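Local coordinates for protein UL37 (Suid herpesvirus 1, PDB 4K70) that forms part of the inner tegument of the herpesvirus particle and probably helps control viral trafficking inside the cell, represented here by its N-terminal half, at residues Ala40-Leu45 and Leu92-Val97; Gly44-Ala49 and Asn71-Ala76; Arg48-Ala53 and Ala105-Ala110; Ala65-Glu70 and Ala452-Arg457. One frame throughout, in Å; residues are numbered along the deposited sequence.

Contact 1: Ala40-Leu45 and Leu92-Val97. With NA (sodium ion), chain Q.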
loop_
_atom_site.group_PDB
_atom_site.type_symbol
_atom_site.label_atom_id
_atom_site.label_comp_id
_atom_site.label_asym_id
_atom_site.label_seq_id
_atom_site.Cartn_x
_atom_site.Cartn_y
_atom_site.Cartn_z
ATOM N N ALA A 40 16.909 8.810 -16.899
ATOM C CA ALA A 40 17.544 9.098 -18.179
ATOM C C ALA A 40 17.965 10.557 -18.257
ATOM O O ALA A 40 19.017 10.879 -18.806
ATOM C CB ALA A 40 16.584 8.739 -19.365
ATOM N N GLY A 41 17.141 11.439 -17.713
ATOM C CA GLY A 41 17.450 12.862 -17.713
ATOM C C GLY A 41 18.674 13.191 -16.877
ATOM O O GLY A 41 19.590 13.886 -17.325
ATOM N N VAL A 42 18.702 12.686 -15.652
ATOM C CA VAL A 42 19.867 12.887 -14.797
ATOM C C VAL A 42 21.097 12.256 -15.408
ATOM O O VAL A 42 22.165 12.848 -15.405
ATOM C CB VAL A 42 19.649 12.320 -13.388
ATOM C CG1 VAL A 42 20.967 12.353 -12.590
ATOM C CG2 VAL A 42 18.547 13.092 -12.688
ATOM N N ARG A 43 20.936 11.040 -15.912
ATOM C CA ARG A 43 22.013 10.303 -16.556
ATOM C C ARG A 43 22.640 11.092 -17.713
ATOM O O ARG A 43 23.854 11.104 -17.880
ATOM C CB ARG A 43 21.469 8.966 -17.053
ATOM C CG ARG A 43 22.505 7.952 -17.404
ATOM C CD ARG A 43 21.935 6.553 -17.242
ATOM N NE ARG A 43 20.668 6.394 -17.955
ATOM C CZ ARG A 43 20.569 6.199 -19.268
ATOM N NH1 ARG A 43 21.663 6.142 -20.017
ATOM N NH2 ARG A 43 19.380 6.064 -19.829
ATOM N N GLY A 44 21.811 11.771 -18.497
ATOM C CA GLY A 44 22.318 12.587 -19.587
ATOM C C GLY A 44 23.064 13.834 -19.137
ATOM O O GLY A 44 23.946 14.315 -19.841
ATOM N N LEU A 45 22.728 14.347 -17.957
ATOM C CA LEU A 45 23.292 15.610 -17.486
ATOM C C LEU A 45 24.342 15.474 -16.385
ATOM O O LEU A 45 24.932 16.472 -15.979
ATOM C CB LEU A 45 22.191 16.516 -16.957
ATOM C CG LEU A 45 21.188 17.059 -17.963
ATOM C CD1 LEU A 45 20.097 17.822 -17.224
ATOM C CD2 LEU A 45 21.888 17.939 -18.978
ATOM N N LEU A 92 19.862 1.550 -11.438
ATOM C CA LEU A 92 21.211 1.031 -11.351
ATOM C C LEU A 92 22.069 1.629 -12.461
ATOM O O LEU A 92 23.261 1.868 -12.279
ATOM C CB LEU A 92 21.207 -0.492 -11.460
ATOM C CG LEU A 92 20.365 -1.218 -10.409
ATOM C CD1 LEU A 92 20.617 -2.716 -10.455
ATOM C CD2 LEU A 92 20.638 -0.664 -9.027
ATOM N N GLU A 93 21.460 1.862 -13.618
ATOM C CA GLU A 93 22.209 2.390 -14.757
ATOM C C GLU A 93 22.638 3.832 -14.491
ATOM O O GLU A 93 23.735 4.239 -14.853
ATOM C CB GLU A 93 21.390 2.280 -16.049
ATOM C CG GLU A 93 22.227 2.390 -17.308
ATOM C CD GLU A 93 21.389 2.301 -18.574
ATOM O OE1 GLU A 93 21.932 2.605 -19.660
ATOM O OE2 GLU A 93 20.194 1.937 -18.482
ATOM N N LEU A 94 21.769 4.594 -13.837
ATOM C CA LEU A 94 22.086 5.954 -13.447
ATOM C C LEU A 94 23.165 5.959 -12.356
ATOM O O LEU A 94 24.102 6.764 -12.397
ATOM C CB LEU A 94 20.827 6.658 -12.948
ATOM C CG LEU A 94 21.062 7.940 -12.160
ATOM C CD1 LEU A 94 21.742 8.964 -13.037
ATOM C CD2 LEU A 94 19.744 8.465 -11.620
ATOM N N LEU A 95 23.039 5.059 -11.381
ATOM C CA LEU A 95 24.066 4.937 -10.336
ATOM C C LEU A 95 25.440 4.612 -10.915
ATOM O O LEU A 95 26.450 5.130 -10.441
ATOM C CB LEU A 95 23.691 3.865 -9.317
ATOM C CG LEU A 95 22.467 4.173 -8.465
ATOM C CD1 LEU A 95 22.261 3.039 -7.480
ATOM C CD2 LEU A 95 22.637 5.505 -7.770
ATOM N N GLY A 96 25.473 3.745 -11.922
ATOM C CA GLY A 96 26.716 3.442 -12.624
ATOM C C GLY A 96 27.416 4.669 -13.203
ATOM O O GLY A 96 28.640 4.795 -13.129
ATOM N N VAL A 97 26.638 5.568 -13.793
ATOM C CA VAL A 97 27.153 6.849 -14.276
ATOM C C VAL A 97 27.626 7.760 -13.133
ATOM O O VAL A 97 28.723 8.313 -13.181
ATOM C CB VAL A 97 26.094 7.568 -15.144
ATOM C CG1 VAL A 97 26.459 9.027 -15.375
ATOM C CG2 VAL A 97 25.943 6.837 -16.465
HETATM NA NA NA Q . 20.162 1.893 -21.235
HETATM O O HOH W 1 18.107 3.109 -21.131
#
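Two nearly parallel helices, with segment axes 9.4 Å apart and inclined by 16°, are bridged along one margin by a single long side chain, that of Arg43. Its CB lies 4.0 Å from Leu94 CD1, a methyl group that also sits close to the Arg43 backbone nitrogen. Because CG is anti to the backbone N, the chain sets out across the groove, and CG meets Val97 CG2 at 3.7 Å. One bond further, Arg43 CD rides over the backbone of the other helix, 3.8 Å from Glu93 O and close to the CA of Leu94. There the chain turns (chi3 52°), and the guanidinium swings back over the carboxylate of Glu93. The two planar groups are stacked, only 21° from parallel, with Glu93 OE1 above one guanidinium face near its rim, 3.6 Å from Arg43 NH1. Opposite charges thus meet by layering and not through an N-H directed at oxygen. The same carboxylate holds a sodium ion with both oxygens, Glu93 OE1 at 2.5 Å and OE2 at 2.8 Å, and a water joins the ion; this second positive charge beside the carboxylate probably weakens the pull of the glutamate on the arginine. On the buried side the link is apolar: Val42 CG1 and Leu94 CD1 touch at 3.5 Å as the two side chains cross obliquely. Beyond them, Val42 packs on Met5 of helix 4-12, while Leu95, whose CB points away from helix 39-60, packs on Phe124 and Val127 of helix 120-137, so that helix 89-98 lies between helices 39-60 and 120-137.

Contact 2: Gly44-Ala49 and Asn71-Ala76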
loop_
_atom_site.group_PDB
_atom_site.type_symbol
_atom_site.label_atom_id
_atom_site.label_comp_id
_atom_site.label_asym_id
_atom_site.label_seq_id
_atom_site.Cartn_x
_atom_site.Cartn_y
_atom_site.Cartn_z
ATOM N N GLY A 44 21.811 11.771 -18.497
ATOM C CA GLY A 44 22.318 12.587 -19.587
ATOM C C GLY A 44 23.064 13.834 -19.137
ATOM O O GLY A 44 23.946 14.315 -19.841
ATOM N N LEU A 45 22.728 14.347 -17.957
ATOM C CA LEU A 45 23.292 15.610 -17.486
ATOM C C LEU A 45 24.342 15.474 -16.385
ATOM O O LEU A 45 24.932 16.472 -15.979
ATOM C CB LEU A 45 22.191 16.516 -16.957
ATOM C CG LEU A 45 21.188 17.059 -17.963
ATOM C CD1 LEU A 45 20.097 17.822 -17.224
ATOM C CD2 LEU A 45 21.888 17.939 -18.978
ATOM N N TRP A 46 24.568 14.262 -15.890
ATOM C CA TRP A 46 25.346 14.106 -14.666
ATOM C C TRP A 46 26.781 14.638 -14.762
ATOM O O TRP A 46 27.212 15.436 -13.924
ATOM C CB TRP A 46 25.392 12.651 -14.195
ATOM C CG TRP A 46 26.375 12.512 -13.072
ATOM C CD1 TRP A 46 27.656 12.070 -13.156
ATOM C CD2 TRP A 46 26.166 12.890 -11.710
ATOM N NE1 TRP A 46 28.260 12.125 -11.928
ATOM C CE2 TRP A 46 27.365 12.626 -11.016
ATOM C CE3 TRP A 46 25.078 13.416 -11.001
ATOM C CZ2 TRP A 46 27.507 12.863 -9.645
ATOM C CZ3 TRP A 46 25.216 13.654 -9.644
ATOM C CH2 TRP A 46 26.426 13.377 -8.979
ATOM N N ALA A 47 27.520 14.174 -15.768
ATOM C CA ALA A 47 28.944 14.486 -15.886
ATOM C C ALA A 47 29.175 15.991 -16.023
ATOM O O ALA A 47 30.055 16.554 -15.364
ATOM C CB ALA A 47 29.558 13.726 -17.043
ATOM N N ARG A 48 28.364 16.633 -16.860
ATOM C CA ARG A 48 28.402 18.083 -17.037
ATOM C C ARG A 48 28.019 18.800 -15.750
ATOM O O ARG A 48 28.657 19.775 -15.363
ATOM C CB ARG A 48 27.434 18.523 -18.150
ATOM C CG ARG A 48 27.736 17.972 -19.542
ATOM C CD ARG A 48 26.488 18.055 -20.452
ATOM N NE ARG A 48 26.044 19.436 -20.653
ATOM C CZ ARG A 48 24.875 19.789 -21.191
ATOM N NH1 ARG A 48 24.006 18.863 -21.586
ATOM N NH2 ARG A 48 24.571 21.074 -21.329
ATOM N N ALA A 49 26.953 18.344 -15.097
ATOM C CA ALA A 49 26.541 18.971 -13.848
ATOM C C ALA A 49 27.650 18.856 -12.798
ATOM O O ALA A 49 28.000 19.834 -12.148
ATOM C CB ALA A 49 25.234 18.375 -13.329
ATOM N N ASN A 71 27.652 16.820 -2.613
ATOM C CA ASN A 71 26.352 16.173 -2.372
ATOM C C ASN A 71 25.388 16.132 -3.567
ATOM O O ASN A 71 24.192 15.825 -3.415
ATOM C CB ASN A 71 25.670 16.822 -1.175
ATOM C CG ASN A 71 26.534 16.789 0.064
ATOM O OD1 ASN A 71 26.517 15.820 0.827
ATOM N ND2 ASN A 71 27.311 17.848 0.267
ATOM N N LEU A 72 25.920 16.406 -4.754
ATOM C CA LEU A 72 25.138 16.422 -5.979
ATOM C C LEU A 72 24.445 15.091 -6.242
ATOM O O LEU A 72 23.314 15.059 -6.722
ATOM C CB LEU A 72 26.032 16.792 -7.172
ATOM C CG LEU A 72 25.270 17.160 -8.438
ATOM C CD1 LEU A 72 24.536 18.472 -8.218
ATOM C CD2 LEU A 72 26.224 17.249 -9.615
ATOM N N ALA A 73 25.120 13.990 -5.947
ATOM C CA ALA A 73 24.505 12.687 -6.176
ATOM C C ALA A 73 23.157 12.567 -5.429
ATOM O O ALA A 73 22.139 12.192 -6.010
ATOM C CB ALA A 73 25.452 11.573 -5.784
ATOM N N GLY A 74 23.151 12.921 -4.151
ATOM C CA GLY A 74 21.945 12.835 -3.346
ATOM C C GLY A 74 20.901 13.861 -3.738
ATOM O O GLY A 74 19.711 13.547 -3.828
ATOM N N LEU A 75 21.344 15.087 -3.975
ATOM C CA LEU A 75 20.444 16.155 -4.380
ATOM C C LEU A 75 19.761 15.826 -5.702
ATOM O O LEU A 75 18.593 16.141 -5.879
ATOM C CB LEU A 75 21.200 17.479 -4.511
ATOM C CG LEU A 75 21.769 18.072 -3.218
ATOM C CD1 LEU A 75 22.626 19.304 -3.526
ATOM C CD2 LEU A 75 20.632 18.412 -2.256
ATOM N N ALA A 76 20.495 15.195 -6.614
ATOM C CA ALA A 76 19.957 14.819 -7.925
ATOM C C ALA A 76 18.944 13.684 -7.807
ATOM O O ALA A 76 17.949 13.645 -8.522
ATOM C CB ALA A 76 21.094 14.416 -8.868
#
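Aromatic contact dominates the meeting of Gly44-Ala49 with Asn71-Ala76. With CG anti to the backbone N (chi1 171°), the Trp46 indole reaches across to Leu72, which comes the other way, tip to tip. Leu72 CD2 makes an off-centre CH-pi contact, 4.2 Å from the centroid of the six-membered ring of Trp46 and 29° off its normal. The leading rim of the indole meets backbone: Trp46 CH2 lies 3.4 Å from Ala73 N, which sits at the ring edge, in plane. That nitrogen belongs to a kink where the bond to the preceding helical turn is missing, and Gly74, next along, has a backbone hydrogen bond with Phe118.

The two helices, 39-60 and 63-78, are consecutive in the chain and form a helical hairpin, antiparallel at 148°. Their segment axes stand 11.4 Å apart, a wide spacing that the large indole spans.

Apolar packing supplies the remaining contacts. Trp46 CZ3 approaches Leu72 CG at 3.7 Å, Trp46 CH2 touches Ala73 CB at 3.8 Å, and Ala76 CB lies at the ring edge. Further along, Ala49 CB meets Leu72 CD2 at 4.0 Å, so the one CD2 methyl of Leu72 touches both the indole and the alanine.

The polar end of the indole has its partner outside both segments: Trp46 NE1 is hydrogen-bonded to Thr103 OG1, which helps fix the rotation of the ring.

Contact 3: Arg48-Ala53 and Ala105-Ala110. With NA (sodium ion), chain L.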
loop_
_atom_site.group_PDB
_atom_site.type_symbol
_atom_site.label_atom_id
_atom_site.label_comp_id
_atom_site.label_asym_id
_atom_site.label_seq_id
_atom_site.Cartn_x
_atom_site.Cartn_y
_atom_site.Cartn_z
ATOM N N ARG A 48 28.364 16.633 -16.860
ATOM C CA ARG A 48 28.402 18.083 -17.037
ATOM C C ARG A 48 28.019 18.800 -15.750
ATOM O O ARG A 48 28.657 19.775 -15.363
ATOM C CB ARG A 48 27.434 18.523 -18.150
ATOM C CG ARG A 48 27.736 17.972 -19.542
ATOM C CD ARG A 48 26.488 18.055 -20.452
ATOM N NE ARG A 48 26.044 19.436 -20.653
ATOM C CZ ARG A 48 24.875 19.789 -21.191
ATOM N NH1 ARG A 48 24.006 18.863 -21.586
ATOM N NH2 ARG A 48 24.571 21.074 -21.329
ATOM N N ALA A 49 26.953 18.344 -15.097
ATOM C CA ALA A 49 26.541 18.971 -13.848
ATOM C C ALA A 49 27.650 18.856 -12.798
ATOM O O ALA A 49 28.000 19.834 -12.148
ATOM C CB ALA A 49 25.234 18.375 -13.329
ATOM N N LEU A 50 28.213 17.665 -12.644
ATOM C CA LEU A 50 29.258 17.468 -11.649
ATOM C C LEU A 50 30.489 18.318 -11.971
ATOM O O LEU A 50 31.074 18.943 -11.086
ATOM C CB LEU A 50 29.657 15.995 -11.564
ATOM C CG LEU A 50 30.759 15.793 -10.530
ATOM C CD1 LEU A 50 30.178 15.942 -9.111
ATOM C CD2 LEU A 50 31.455 14.456 -10.730
ATOM N N ARG A 51 30.877 18.326 -13.242
ATOM C CA ARG A 51 32.026 19.104 -13.700
ATOM C C ARG A 51 31.835 20.594 -13.455
ATOM O O ARG A 51 32.755 21.277 -13.027
ATOM C CB ARG A 51 32.286 18.840 -15.184
ATOM C CG ARG A 51 33.111 17.611 -15.434
ATOM C CD ARG A 51 34.573 17.910 -15.186
ATOM N NE ARG A 51 35.387 16.701 -15.145
ATOM C CZ ARG A 51 36.672 16.698 -14.816
ATOM N NH1 ARG A 51 37.267 17.844 -14.511
ATOM N NH2 ARG A 51 37.362 15.562 -14.792
ATOM N N LEU A 52 30.635 21.091 -13.719
ATOM C CA LEU A 52 30.315 22.498 -13.506
ATOM C C LEU A 52 30.289 22.882 -12.026
ATOM O O LEU A 52 30.646 24.006 -11.645
ATOM C CB LEU A 52 28.963 22.827 -14.149
ATOM C CG LEU A 52 28.946 22.901 -15.674
ATOM C CD1 LEU A 52 27.518 22.852 -16.168
ATOM C CD2 LEU A 52 29.621 24.177 -16.129
ATOM N N ALA A 53 29.849 21.957 -11.183
ATOM C CA ALA A 53 29.853 22.223 -9.755
ATOM C C ALA A 53 31.289 22.210 -9.238
ATOM O O ALA A 53 31.694 23.092 -8.484
ATOM C CB ALA A 53 28.990 21.216 -9.016
ATOM N N ALA A 105 37.541 11.612 -10.315
ATOM C CA ALA A 105 38.618 12.417 -10.885
ATOM C C ALA A 105 38.307 13.907 -10.757
ATOM O O ALA A 105 39.177 14.703 -10.400
ATOM C CB ALA A 105 38.874 12.027 -12.346
ATOM N N ALA A 106 37.055 14.280 -10.998
ATOM C CA ALA A 106 36.674 15.689 -10.930
ATOM C C ALA A 106 36.659 16.222 -9.504
ATOM O O ALA A 106 37.142 17.328 -9.235
ATOM C CB ALA A 106 35.327 15.921 -11.599
ATOM N N LEU A 107 36.087 15.447 -8.590
ATOM C CA LEU A 107 36.046 15.842 -7.192
ATOM C C LEU A 107 37.455 15.903 -6.591
ATOM O O LEU A 107 37.776 16.823 -5.845
ATOM C CB LEU A 107 35.150 14.891 -6.386
ATOM C CG LEU A 107 33.643 15.035 -6.642
ATOM C CD1 LEU A 107 32.868 13.835 -6.092
ATOM C CD2 LEU A 107 33.108 16.338 -6.058
ATOM N N THR A 108 38.288 14.925 -6.930
ATOM C CA THR A 108 39.650 14.849 -6.400
ATOM C C THR A 108 40.487 16.040 -6.862
ATOM O O THR A 108 41.122 16.726 -6.055
ATOM C CB THR A 108 40.353 13.542 -6.823
ATOM O OG1 THR A 108 39.628 12.421 -6.305
ATOM C CG2 THR A 108 41.784 13.494 -6.271
ATOM N N GLU A 109 40.463 16.277 -8.166
ATOM C CA GLU A 109 41.173 17.382 -8.796
ATOM C C GLU A 109 40.718 18.732 -8.241
ATOM O O GLU A 109 41.518 19.653 -8.093
ATOM C CB GLU A 109 40.974 17.312 -10.314
ATOM C CG GLU A 109 41.337 18.571 -11.062
ATOM C CD GLU A 109 41.007 18.482 -12.541
ATOM O OE1 GLU A 109 39.804 18.411 -12.884
ATOM O OE2 GLU A 109 41.953 18.485 -13.355
ATOM N N ALA A 110 39.434 18.843 -7.912
ATOM C CA ALA A 110 38.928 20.053 -7.269
ATOM C C ALA A 110 39.284 20.060 -5.784
ATOM O O ALA A 110 39.006 21.028 -5.075
ATOM C CB ALA A 110 37.419 20.173 -7.452
HETATM NA NA NA L . 44.246 17.946 -13.255
#
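Helix 39-60 and the end of helix 101-109 run side by side, their segment axes 2° from parallel and 9.6 Å apart, and their contact has a buried half and a half facing solvent. The buried half is purely aliphatic. Leu50 reaches toward the other helix with both branches, CD2 lying 4.2 Å from Ala106 CB and CD1 4.3 Å from Leu107 CD2; these are easy van der Waals separations, and Cys54 also packs on Leu107. Closer approach occurs where Arg51 folds over the alanine. Its CB bond leaves the partner helix behind, but the chain bends at chi2 and brings the guanidinium back flat over Ala106, whose CB sits beneath the centre of the planar group, 3.6 Å from Arg51 CZ.

On the exposed side charge takes over. Arg51 NH1 donates to Glu109 OE1 at 3.1 Å with an N-H...O angle of 150°, in a salt bridge. The oxygen lies near the guanidinium plane and is met nearly along its C-O axis, while the two planar groups stand 81° apart, so a single N-H serves Glu109 and no paired, fork-like bridge forms. Arg51 NH2 makes a second salt bridge, to Asp102 OD1, and Glu109 OE2 binds a sodium ion at 2.4 Å. This is parallel helix packing in the all-helical N-terminal half of UL37, with Ala69 of helix 63-78 closing the buried side against Leu107. Two carboxylates and a methyl group hold the guanidinium; such surroundings should keep arginine and glutamate charged, with the sodium ion probably drawing off part of the negative charge of Glu109.

Contact 4: Ala65-Glu70 and Ala452-Arg457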
loop_
_atom_site.group_PDB
_atom_site.type_symbol
_atom_site.label_atom_id
_atom_site.label_comp_id
_atom_site.label_asym_id
_atom_site.label_seq_id
_atom_site.Cartn_x
_atom_site.Cartn_y
_atom_site.Cartn_z
ATOM N N ALA A 65 29.269 25.988 -3.368
ATOM C CA ALA A 65 29.858 25.167 -4.423
ATOM C C ALA A 65 30.407 23.850 -3.889
ATOM O O ALA A 65 30.314 22.816 -4.550
ATOM C CB ALA A 65 30.964 25.933 -5.150
ATOM N N ALA A 66 30.992 23.900 -2.695
ATOM C CA ALA A 66 31.572 22.713 -2.085
ATOM C C ALA A 66 30.462 21.712 -1.794
ATOM O O ALA A 66 30.557 20.533 -2.154
ATOM C CB ALA A 66 32.297 23.085 -0.805
ATOM N N VAL A 67 29.417 22.202 -1.137
ATOM C CA VAL A 67 28.247 21.401 -0.775
ATOM C C VAL A 67 27.562 20.807 -2.001
ATOM O O VAL A 67 27.258 19.604 -2.042
ATOM C CB VAL A 67 27.226 22.244 0.018
ATOM C CG1 VAL A 67 25.890 21.507 0.151
ATOM C CG2 VAL A 67 27.789 22.599 1.387
ATOM N N LEU A 68 27.330 21.651 -3.001
ATOM C CA LEU A 68 26.724 21.194 -4.243
ATOM C C LEU A 68 27.518 20.029 -4.828
ATOM O O LEU A 68 26.978 18.939 -5.020
ATOM C CB LEU A 68 26.629 22.338 -5.256
ATOM C CG LEU A 68 26.122 21.995 -6.662
ATOM C CD1 LEU A 68 24.650 21.574 -6.628
ATOM C CD2 LEU A 68 26.321 23.174 -7.599
ATOM N N ALA A 69 28.802 20.254 -5.101
ATOM C CA ALA A 69 29.628 19.249 -5.764
ATOM C C ALA A 69 29.705 17.952 -4.979
ATOM O O ALA A 69 29.560 16.863 -5.543
ATOM C CB ALA A 69 31.019 19.790 -6.004
ATOM N N GLU A 70 29.956 18.070 -3.676
ATOM C CA GLU A 70 30.100 16.899 -2.819
ATOM C C GLU A 70 28.787 16.120 -2.590
ATOM O O GLU A 70 28.814 14.895 -2.399
ATOM C CB GLU A 70 30.736 17.296 -1.481
ATOM C CG GLU A 70 32.251 17.517 -1.572
ATOM C CD GLU A 70 32.915 17.752 -0.210
ATOM O OE1 GLU A 70 32.286 18.363 0.677
ATOM O OE2 GLU A 70 34.079 17.322 -0.039
ATOM N N ALA A 452 27.906 21.646 7.532
ATOM C CA ALA A 452 28.800 22.085 8.600
ATOM C C ALA A 452 30.263 21.759 8.295
ATOM O O ALA A 452 31.158 22.496 8.701
ATOM C CB ALA A 452 28.384 21.488 9.930
ATOM N N ALA A 453 30.508 20.667 7.576
ATOM C CA ALA A 453 31.869 20.322 7.161
ATOM C C ALA A 453 32.406 21.318 6.137
ATOM O O ALA A 453 33.565 21.726 6.197
ATOM C CB ALA A 453 31.922 18.912 6.599
ATOM N N ALA A 454 31.560 21.699 5.191
ATOM C CA ALA A 454 31.949 22.668 4.170
ATOM C C ALA A 454 32.121 24.052 4.789
ATOM O O ALA A 454 32.960 24.841 4.351
ATOM C CB ALA A 454 30.914 22.707 3.057
ATOM N N GLU A 455 31.311 24.340 5.805
ATOM C CA GLU A 455 31.395 25.606 6.522
ATOM C C GLU A 455 32.744 25.738 7.210
ATOM O O GLU A 455 33.347 26.808 7.207
ATOM C CB GLU A 455 30.267 25.721 7.549
ATOM C CG GLU A 455 28.938 26.156 6.968
ATOM C CD GLU A 455 27.830 26.179 8.007
ATOM O OE1 GLU A 455 28.033 25.600 9.095
ATOM O OE2 GLU A 455 26.759 26.776 7.739
ATOM N N ARG A 456 33.221 24.642 7.788
ATOM C CA ARG A 456 34.505 24.643 8.478
ATOM C C ARG A 456 35.677 24.764 7.512
ATOM O O ARG A 456 36.590 25.552 7.743
ATOM C CB ARG A 456 34.651 23.401 9.353
ATOM C CG ARG A 456 34.026 23.560 10.726
ATOM C CD ARG A 456 32.975 22.495 10.980
ATOM N NE ARG A 456 33.448 21.168 10.593
ATOM C CZ ARG A 456 32.705 20.067 10.640
ATOM N NH1 ARG A 456 31.451 20.134 11.061
ATOM N NH2 ARG A 456 33.220 18.902 10.264
ATOM N N ARG A 457 35.651 23.985 6.434
ATOM C CA ARG A 457 36.684 24.085 5.410
ATOM C C ARG A 457 36.751 25.508 4.867
ATOM O O ARG A 457 37.826 26.010 4.548
ATOM C CB ARG A 457 36.434 23.087 4.274
ATOM C CG ARG A 457 37.423 23.203 3.117
ATOM C CD ARG A 457 37.191 22.114 2.079
ATOM N NE ARG A 457 35.767 21.953 1.812
ATOM C CZ ARG A 457 35.193 20.804 1.469
ATOM N NH1 ARG A 457 35.924 19.702 1.336
ATOM N NH2 ARG A 457 33.884 20.762 1.263
#
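Two planar groups meet beside the alanine packing, the guanidinium of Arg457 presenting its edge to the carboxylate of Glu70. Arg457 NH2 donates to Glu70 OE1 at 2.9 Å along an almost straight line (169°), and a weak second bond joins NH1 to Glu70 OE2 at 3.3 Å. Glu70 CD and OE1 lie at the edge of the guanidinium, in its plane, yet OE1 is approached from above the carboxylate plane, the two groups being turned 56° apart. Glu70 OE2 has another salt bridge, to Arg113 NE, so one largely buried carboxylate is shared by two arginines and is probably stabilised in its ionised form. Ala66 CB touches Arg457 NH2 at 3.5 Å, and Tyr57 packs against both residues.

Small side chains bring the backbones together. Ala454 CB fits against Val67 CG2 at 3.5 Å and Ala66 CB at 4.1 Å, and the CA atoms of Ala66 and Ala454 are 6.3 Å apart. Leu469 of helix 464-481 covers Val67 in turn. Helices 63-78 and 438-458 thus cross obliquely, at 136°, in close alanine-mediated packing with a flanking ion pair, which joins a late helix of the chain to the early ones in an all-helical fold.

Helix 39-60 is the common spine: contacts 1, 2 and 3 follow one another along it, with centres 9 Å apart between the first two and 10 Å between the second and third. Contacts 2 and 3 also touch, Leu72 CD2 lying 3.6 Å from Leu50 N. Helix 63-78 carries the packing on to contact 4, whose centre is 14 Å from that of contact 3; there Leu107 CD2 reaches Ala69 O at 3.6 Å. Contacts 1 and 4, 24 Å apart between centres, do not meet. Sodium ions decorate contacts 1 and 3, and in contact 1 the side chain of Glu93 is about 8 Å from that of calcium-binding Glu86.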